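Local structure of lovastatin nonaketide synthase, polyketide synthase component (Aspergillus terreus, 7CPX) at residues L1881-A1885 with L1948-V1952; V2029-L2035 with C2056-A2061. The protein builds the nonaketide core of lovastatin as a homodimeric, multidomain iterative polyketide synthase, ending at carrier-bound dihydromonacolin L in partnership with lovC. The protein carries 2 engineered substitutions. All coordinates share one frame; numbering follows the deposited sequence.

Contact 1: residues L1881-A1885 with L1948-V1952; sequences LRVQA and LAETV. Engineered in segment 1881-1885: Q1884 (natural residue Gly), A1885 (natural residue Gln).
L1948 reaches from its helix into the bend where the chain turns from R1882 through Q1884. Its CG is anti to the backbone N (chi1 -178°), which sets the branched end of the side chain beside R1882 and Q1884. CD2 lies beside Q1884 N, and CG beside R1882 O.

R1882 has an extended side chain that crosses L1948 at about a right angle. Its CG is 3.4 Å from L1948 CD2, and its CD also meets the leucine. Farther out, V1952 covers one face of the guanidinium, with CG1 4.2 Å above its plane and over its centre. R1882 also packs on G2055 of the second subunit, so this part of the strand lies near the dimer partner.

Q1884, an engineered residue, contributes mainly backbone. Its side chain leads away to L2083, P2084 and Y2087, while its CB comes within 4.5 Å of T1951 CG2. The T1951 hydroxyl is hydrogen-bonded to V1947 O, one turn earlier in the helix.

No hydrogen bond or salt bridge crosses between the segments. The helix is held against the other segment by apolar contact, with the arginine used for its methylenes and flat face.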
ATOM      1  N   LEU A1881     -14.282  11.715 -42.443  1.00119.10           N
ATOM      2  CA  LEU A1881     -13.442  10.734 -43.111  1.00119.10           C
ATOM      3  C   LEU A1881     -12.288  11.421 -43.827  1.00119.10           C
ATOM      4  O   LEU A1881     -12.482  12.416 -44.531  1.00119.10           O
ATOM      5  CB  LEU A1881     -14.252   9.911 -44.110  1.00119.10           C
ATOM      6  CG  LEU A1881     -15.101   8.797 -43.500  1.00119.10           C
ATOM      7  CD1 LEU A1881     -16.218   9.368 -42.644  1.00119.10           C
ATOM      8  CD2 LEU A1881     -15.662   7.912 -44.590  1.00119.10           C
ATOM      9  N   ARG A1882     -11.088  10.881 -43.641  1.00120.45           N
ATOM     10  CA  ARG A1882      -9.923  11.393 -44.343  1.00120.45           C
ATOM     11  C   ARG A1882     -10.082  11.172 -45.841  1.00120.45           C
ATOM     12  O   ARG A1882     -10.574  10.130 -46.283  1.00120.45           O
ATOM     13  CB  ARG A1882      -8.657  10.707 -43.833  1.00120.45           C
ATOM     14  CG  ARG A1882      -7.363  11.297 -44.360  1.00120.45           C
ATOM     15  CD  ARG A1882      -6.167  10.483 -43.896  1.00120.45           C
ATOM     16  NE  ARG A1882      -4.903  11.057 -44.341  1.00120.45           N
ATOM     17  CZ  ARG A1882      -3.717  10.496 -44.147  1.00120.45           C
ATOM     18  NH1 ARG A1882      -3.594   9.336 -43.521  1.00120.45           N
ATOM     19  NH2 ARG A1882      -2.627  11.114 -44.592  1.00120.45           N
ATOM     20  N   VAL A1883      -9.670  12.164 -46.625  1.00121.95           N
ATOM     21  CA  VAL A1883      -9.874  12.169 -48.068  1.00121.95           C
ATOM     22  C   VAL A1883      -8.537  12.453 -48.740  1.00121.95           C
ATOM     23  O   VAL A1883      -8.071  13.600 -48.751  1.00121.95           O
ATOM     24  CB  VAL A1883     -10.932  13.197 -48.488  1.00121.95           C
ATOM     25  CG1 VAL A1883     -10.904  13.405 -49.989  1.00121.95           C
ATOM     26  CG2 VAL A1883     -12.307  12.742 -48.033  1.00121.95           C
ATOM     27  N   GLN A1884      -7.927  11.409 -49.300  1.00125.25           N
ATOM     28  CA  GLN A1884      -6.696  11.507 -50.088  1.00125.25           C
ATOM     29  C   GLN A1884      -5.732  12.536 -49.502  1.00125.25           C
ATOM     30  O   GLN A1884      -5.178  13.385 -50.204  1.00125.25           O
ATOM     31  CB  GLN A1884      -7.008  11.825 -51.550  1.00125.25           C
ATOM     32  CG  GLN A1884      -7.799  13.107 -51.764  1.00125.25           C
ATOM     33  CD  GLN A1884      -7.498  13.757 -53.100  1.00125.25           C
ATOM     34  OE1 GLN A1884      -8.374  13.879 -53.957  1.00125.25           O
ATOM     35  NE2 GLN A1884      -6.254  14.183 -53.282  1.00125.25           N
ATOM     36  N   ALA A1885      -5.541  12.460 -48.185  1.00122.19           N
ATOM     37  CA  ALA A1885      -4.573  13.301 -47.492  1.00122.19           C
ATOM     38  C   ALA A1885      -4.928  14.783 -47.567  1.00122.19           C
ATOM     39  O   ALA A1885      -4.156  15.629 -47.105  1.00122.19           O
ATOM     40  CB  ALA A1885      -3.170  13.075 -48.063  1.00122.19           C
ATOM     41  N   LEU A1948      -9.754   6.300 -49.546  1.00123.50           N
ATOM     42  CA  LEU A1948      -8.660   6.825 -48.739  1.00123.50           C
ATOM     43  C   LEU A1948      -7.657   5.725 -48.420  1.00123.50           C
ATOM     44  O   LEU A1948      -6.443   5.909 -48.569  1.00123.50           O
ATOM     45  CB  LEU A1948      -9.220   7.438 -47.454  1.00123.50           C
ATOM     46  CG  LEU A1948      -8.272   8.108 -46.450  1.00123.50           C
ATOM     47  CD1 LEU A1948      -7.328   7.117 -45.774  1.00123.50           C
ATOM     48  CD2 LEU A1948      -7.483   9.234 -47.102  1.00123.50           C
ATOM     49  N   ALA A1949      -8.154   4.567 -47.982  1.00121.54           N
ATOM     50  CA  ALA A1949      -7.260   3.467 -47.641  1.00121.54           C
ATOM     51  C   ALA A1949      -6.450   3.026 -48.852  1.00121.54           C
ATOM     52  O   ALA A1949      -5.244   2.774 -48.746  1.00121.54           O
ATOM     53  CB  ALA A1949      -8.063   2.295 -47.077  1.00121.54           C
ATOM     54  N   GLU A1950      -7.098   2.929 -50.013  1.00123.43           N
ATOM     55  CA  GLU A1950      -6.401   2.484 -51.216  1.00123.43           C
ATOM     56  C   GLU A1950      -5.399   3.520 -51.707  1.00123.43           C
ATOM     57  O   GLU A1950      -4.354   3.154 -52.256  1.00123.43           O
ATOM     58  CB  GLU A1950      -7.409   2.170 -52.322  1.00123.43           C
ATOM     59  CG  GLU A1950      -8.409   1.083 -51.968  1.00123.43           C
ATOM     60  CD  GLU A1950      -7.754  -0.257 -51.722  1.00123.43           C
ATOM     61  OE1 GLU A1950      -6.684  -0.515 -52.309  1.00123.43           O
ATOM     62  OE2 GLU A1950      -8.310  -1.053 -50.937  1.00123.43           O
ATOM     63  N   THR A1951      -5.691   4.808 -51.521  1.00125.16           N
ATOM     64  CA  THR A1951      -4.876   5.857 -52.120  1.00125.16           C
ATOM     65  C   THR A1951      -3.680   6.208 -51.245  1.00125.16           C
ATOM     66  O   THR A1951      -2.547   6.283 -51.735  1.00125.16           O
ATOM     67  CB  THR A1951      -5.732   7.100 -52.373  1.00125.16           C
ATOM     68  OG1 THR A1951      -6.868   6.747 -53.170  1.00125.16           O
ATOM     69  CG2 THR A1951      -4.925   8.175 -53.090  1.00125.16           C
ATOM     70  N   VAL A1952      -3.906   6.430 -49.947  1.00124.41           N
ATOM     71  CA  VAL A1952      -2.806   6.837 -49.076  1.00124.41           C
ATOM     72  C   VAL A1952      -1.717   5.777 -49.061  1.00124.41           C
ATOM     73  O   VAL A1952      -0.541   6.086 -48.838  1.00124.41           O
ATOM     74  CB  VAL A1952      -3.321   7.127 -47.653  1.00124.41           C
ATOM     75  CG1 VAL A1952      -4.394   8.207 -47.681  1.00124.41           C
ATOM     76  CG2 VAL A1952      -3.839   5.852 -47.002  1.00124.41           C
TER

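Contact 2: residues V2029-L2035 with C2056-A2061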
ATOM      1  N   VAL A2029       1.065  -9.159 -46.971  1.00118.70           N
ATOM      2  CA  VAL A2029       0.538  -7.859 -46.577  1.00118.70           C
ATOM      3  C   VAL A2029       1.689  -6.901 -46.309  1.00118.70           C
ATOM      4  O   VAL A2029       2.665  -7.247 -45.630  1.00118.70           O
ATOM      5  CB  VAL A2029      -0.366  -7.997 -45.344  1.00118.70           C
ATOM      6  CG1 VAL A2029      -0.672  -6.628 -44.759  1.00118.70           C
ATOM      7  CG2 VAL A2029      -1.648  -8.717 -45.713  1.00118.70           C
ATOM      8  N   GLN A2030       1.577  -5.686 -46.845  1.00122.06           N
ATOM      9  CA  GLN A2030       2.557  -4.636 -46.621  1.00122.06           C
ATOM     10  C   GLN A2030       2.013  -3.478 -45.801  1.00122.06           C
ATOM     11  O   GLN A2030       2.803  -2.668 -45.305  1.00122.06           O
ATOM     12  CB  GLN A2030       3.074  -4.101 -47.966  1.00122.06           C
ATOM     13  CG  GLN A2030       3.880  -5.111 -48.764  1.00122.06           C
ATOM     14  CD  GLN A2030       3.714  -4.935 -50.259  1.00122.06           C
ATOM     15  OE1 GLN A2030       2.613  -4.674 -50.744  1.00122.06           O
ATOM     16  NE2 GLN A2030       4.807  -5.076 -50.999  1.00122.06           N
ATOM     17  N   ALA A2031       0.694  -3.375 -45.647  1.00119.16           N
ATOM     18  CA  ALA A2031       0.084  -2.310 -44.868  1.00119.16           C
ATOM     19  C   ALA A2031      -1.084  -2.868 -44.070  1.00119.16           C
ATOM     20  O   ALA A2031      -1.749  -3.821 -44.490  1.00119.16           O
ATOM     21  CB  ALA A2031      -0.396  -1.160 -45.761  1.00119.16           C
ATOM     22  N   LEU A2032      -1.318  -2.264 -42.908  1.00114.35           N
ATOM     23  CA  LEU A2032      -2.422  -2.621 -42.031  1.00114.35           C
ATOM     24  C   LEU A2032      -3.310  -1.403 -41.824  1.00114.35           C
ATOM     25  O   LEU A2032      -2.813  -0.311 -41.525  1.00114.35           O
ATOM     26  CB  LEU A2032      -1.913  -3.136 -40.684  1.00114.35           C
ATOM     27  CG  LEU A2032      -2.990  -3.465 -39.648  1.00114.35           C
ATOM     28  CD1 LEU A2032      -3.921  -4.549 -40.161  1.00114.35           C
ATOM     29  CD2 LEU A2032      -2.362  -3.887 -38.333  1.00114.35           C
ATOM     30  N   VAL A2033      -4.614  -1.595 -41.982  1.00117.62           N
ATOM     31  CA  VAL A2033      -5.601  -0.535 -41.832  1.00117.62           C
ATOM     32  C   VAL A2033      -6.585  -1.005 -40.770  1.00117.62           C
ATOM     33  O   VAL A2033      -7.485  -1.804 -41.052  1.00117.62           O
ATOM     34  CB  VAL A2033      -6.312  -0.217 -43.151  1.00117.62           C
ATOM     35  CG1 VAL A2033      -7.337   0.880 -42.950  1.00117.62           C
ATOM     36  CG2 VAL A2033      -5.299   0.180 -44.211  1.00117.62           C
ATOM     37  N   ASP A2034      -6.416  -0.522 -39.542  1.00116.83           N
ATOM     38  CA  ASP A2034      -7.279  -0.915 -38.432  1.00116.83           C
ATOM     39  C   ASP A2034      -8.469   0.035 -38.394  1.00116.83           C
ATOM     40  O   ASP A2034      -8.359   1.171 -37.928  1.00116.83           O
ATOM     41  CB  ASP A2034      -6.510  -0.897 -37.116  1.00116.83           C
ATOM     42  CG  ASP A2034      -7.369  -1.300 -35.933  1.00116.83           C
ATOM     43  OD1 ASP A2034      -8.526  -1.719 -36.147  1.00116.83           O
ATOM     44  OD2 ASP A2034      -6.887  -1.198 -34.786  1.00116.83           O
ATOM     45  N   LEU A2035      -9.612  -0.433 -38.887  1.00117.81           N
ATOM     46  CA  LEU A2035     -10.857   0.317 -38.838  1.00117.81           C
ATOM     47  C   LEU A2035     -11.741  -0.114 -37.679  1.00117.81           C
ATOM     48  O   LEU A2035     -12.911   0.277 -37.625  1.00117.81           O
ATOM     49  CB  LEU A2035     -11.616   0.169 -40.158  1.00117.81           C
ATOM     50  CG  LEU A2035     -10.829   0.529 -41.419  1.00117.81           C
ATOM     51  CD1 LEU A2035     -11.737   0.515 -42.635  1.00117.81           C
ATOM     52  CD2 LEU A2035     -10.154   1.882 -41.273  1.00117.81           C
ATOM     53  N   CYS A2056       5.789  -2.640 -41.724  1.00118.44           N
ATOM     54  CA  CYS A2056       4.489  -2.606 -42.381  1.00118.44           C
ATOM     55  C   CYS A2056       3.749  -1.323 -42.025  1.00118.44           C
ATOM     56  O   CYS A2056       3.675  -0.936 -40.855  1.00118.44           O
ATOM     57  CB  CYS A2056       3.666  -3.828 -41.974  1.00118.44           C
ATOM     58  SG  CYS A2056       1.942  -3.788 -42.501  1.00118.44           S
ATOM     59  N   ALA A2057       3.200  -0.664 -43.042  1.00117.77           N
ATOM     60  CA  ALA A2057       2.473   0.576 -42.818  1.00117.77           C
ATOM     61  C   ALA A2057       1.225   0.315 -41.987  1.00117.77           C
ATOM     62  O   ALA A2057       0.491  -0.650 -42.221  1.00117.77           O
ATOM     63  CB  ALA A2057       2.094   1.215 -44.152  1.00117.77           C
ATOM     64  N   HIS A2058       0.983   1.186 -41.013  1.00114.19           N
ATOM     65  CA  HIS A2058      -0.127   1.035 -40.085  1.00114.19           C
ATOM     66  C   HIS A2058      -1.020   2.263 -40.141  1.00114.19           C
ATOM     67  O   HIS A2058      -0.533   3.397 -40.141  1.00114.19           O
ATOM     68  CB  HIS A2058       0.376   0.824 -38.657  1.00114.19           C
ATOM     69  CG  HIS A2058      -0.716   0.561 -37.669  1.00114.19           C
ATOM     70  ND1 HIS A2058      -0.532   0.670 -36.308  1.00114.19           N
ATOM     71  CD2 HIS A2058      -2.005   0.191 -37.846  1.00114.19           C
ATOM     72  CE1 HIS A2058      -1.663   0.382 -35.689  1.00114.19           C
ATOM     73  NE2 HIS A2058      -2.573   0.089 -36.601  1.00114.19           N
ATOM     74  N   TYR A2059      -2.330   2.027 -40.190  1.00116.42           N
ATOM     75  CA  TYR A2059      -3.322   3.096 -40.165  1.00116.42           C
ATOM     76  C   TYR A2059      -4.464   2.669 -39.260  1.00116.42           C
ATOM     77  O   TYR A2059      -5.103   1.642 -39.508  1.00116.42           O
ATOM     78  CB  TYR A2059      -3.837   3.405 -41.574  1.00116.42           C
ATOM     79  CG  TYR A2059      -2.757   3.851 -42.529  1.00116.42           C
ATOM     80  CD1 TYR A2059      -2.058   2.929 -43.294  1.00116.42           C
ATOM     81  CD2 TYR A2059      -2.433   5.194 -42.665  1.00116.42           C
ATOM     82  CE1 TYR A2059      -1.068   3.331 -44.168  1.00116.42           C
ATOM     83  CE2 TYR A2059      -1.445   5.605 -43.537  1.00116.42           C
ATOM     84  CZ  TYR A2059      -0.766   4.670 -44.287  1.00116.42           C
ATOM     85  OH  TYR A2059       0.220   5.074 -45.156  1.00116.42           O
ATOM     86  N   ARG A2060      -4.718   3.450 -38.216  1.00116.29           N
ATOM     87  CA  ARG A2060      -5.785   3.156 -37.276  1.00116.29           C
ATOM     88  C   ARG A2060      -7.084   3.827 -37.714  1.00116.29           C
ATOM     89  O   ARG A2060      -7.123   4.617 -38.659  1.00116.29           O
ATOM     90  CB  ARG A2060      -5.400   3.613 -35.869  1.00116.29           C
ATOM     91  CG  ARG A2060      -4.280   2.805 -35.236  1.00116.29           C
ATOM     92  CD  ARG A2060      -3.971   3.298 -33.830  1.00116.29           C
ATOM     93  NE  ARG A2060      -3.040   2.419 -33.132  1.00116.29           N
ATOM     94  CZ  ARG A2060      -1.719   2.486 -33.236  1.00116.29           C
ATOM     95  NH1 ARG A2060      -1.129   3.380 -34.013  1.00116.29           N
ATOM     96  NH2 ARG A2060      -0.971   1.630 -32.546  1.00116.29           N
ATOM     97  N   ALA A2061      -8.165   3.497 -37.004  1.00117.12           N
ATOM     98  CA  ALA A2061      -9.450   4.120 -37.295  1.00117.12           C
ATOM     99  C   ALA A2061      -9.376   5.632 -37.146  1.00117.12           C
ATOM    100  O   ALA A2061     -10.038   6.364 -37.892  1.00117.12           O
ATOM    101  CB  ALA A2061     -10.530   3.550 -36.376  1.00117.12           C
TER
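The H2058 ring meets the neighbouring strand edge-on. L2032 O lies in its plane, 3.8 Å from CD2, and D2034 CB is 4.1 Å from NE2. The Y2059 ring, which projects from the other side of the sheet, also has L2032 O at its edge, near CD1. V2033 CG2 approaches that ring obliquely, 4.3 Å from CD1. The R2060 guanidinium has H2058 CE1 over the centre of one face, and its NH2 forms a salt bridge with E2042.

H2058 and L2032 lie side by side and point the same way. Both have CG anti to the backbone N (chi1 -176° and 177°), on the side of the sheet where helix 2041-2051 lies; both touch M2049. That helix links the two parallel strands in a beta-alpha-beta unit. The five-stranded parallel sheet has the order 3-2-1-4-5, consistent with a Rossmann-like fold, and 2057-2059 is an outermost strand.

Backbone bonds alternate in the parallel pattern. L2032 is gripped twice, its N donating to A2057 O and its O accepting from Y2059 N. A2057 N to Q2030 O (3.0 Å) and D2034 N to Y2059 O complete the set. On the Y2059 side, A2031 CB meets A2057 CB at 3.8 Å. D2034 OD2 is hydrogen-bonded to T2045 OG1 and lies 4.9 Å from H2058 NE2, not in contact.

How the contacts relate
Contact 1 comes first along the chain. It closes a loop of 62 residues, rich in strand, that runs from strand 1869-1883 to helix 1935-1953. Contact 2 opens later and closes a shorter loop of 20 residues around helix 2041-2051. The two are in series and neither nest nor cross. Their centres are 12 Å apart, and they touch where V1952 O packs 3.9 Å from Y2059 OH. Helix 1935-1953 joins them: it borders segment 1881-1885 of contact 1, and its I1953 meets A2031, V2033 and Y2059. The mixed sheet containing 1869-1883 is thus tied to the parallel sheet. Past contact 2 the chain returns to the first sheet, where L2064 is backbone hydrogen-bonded to R1882.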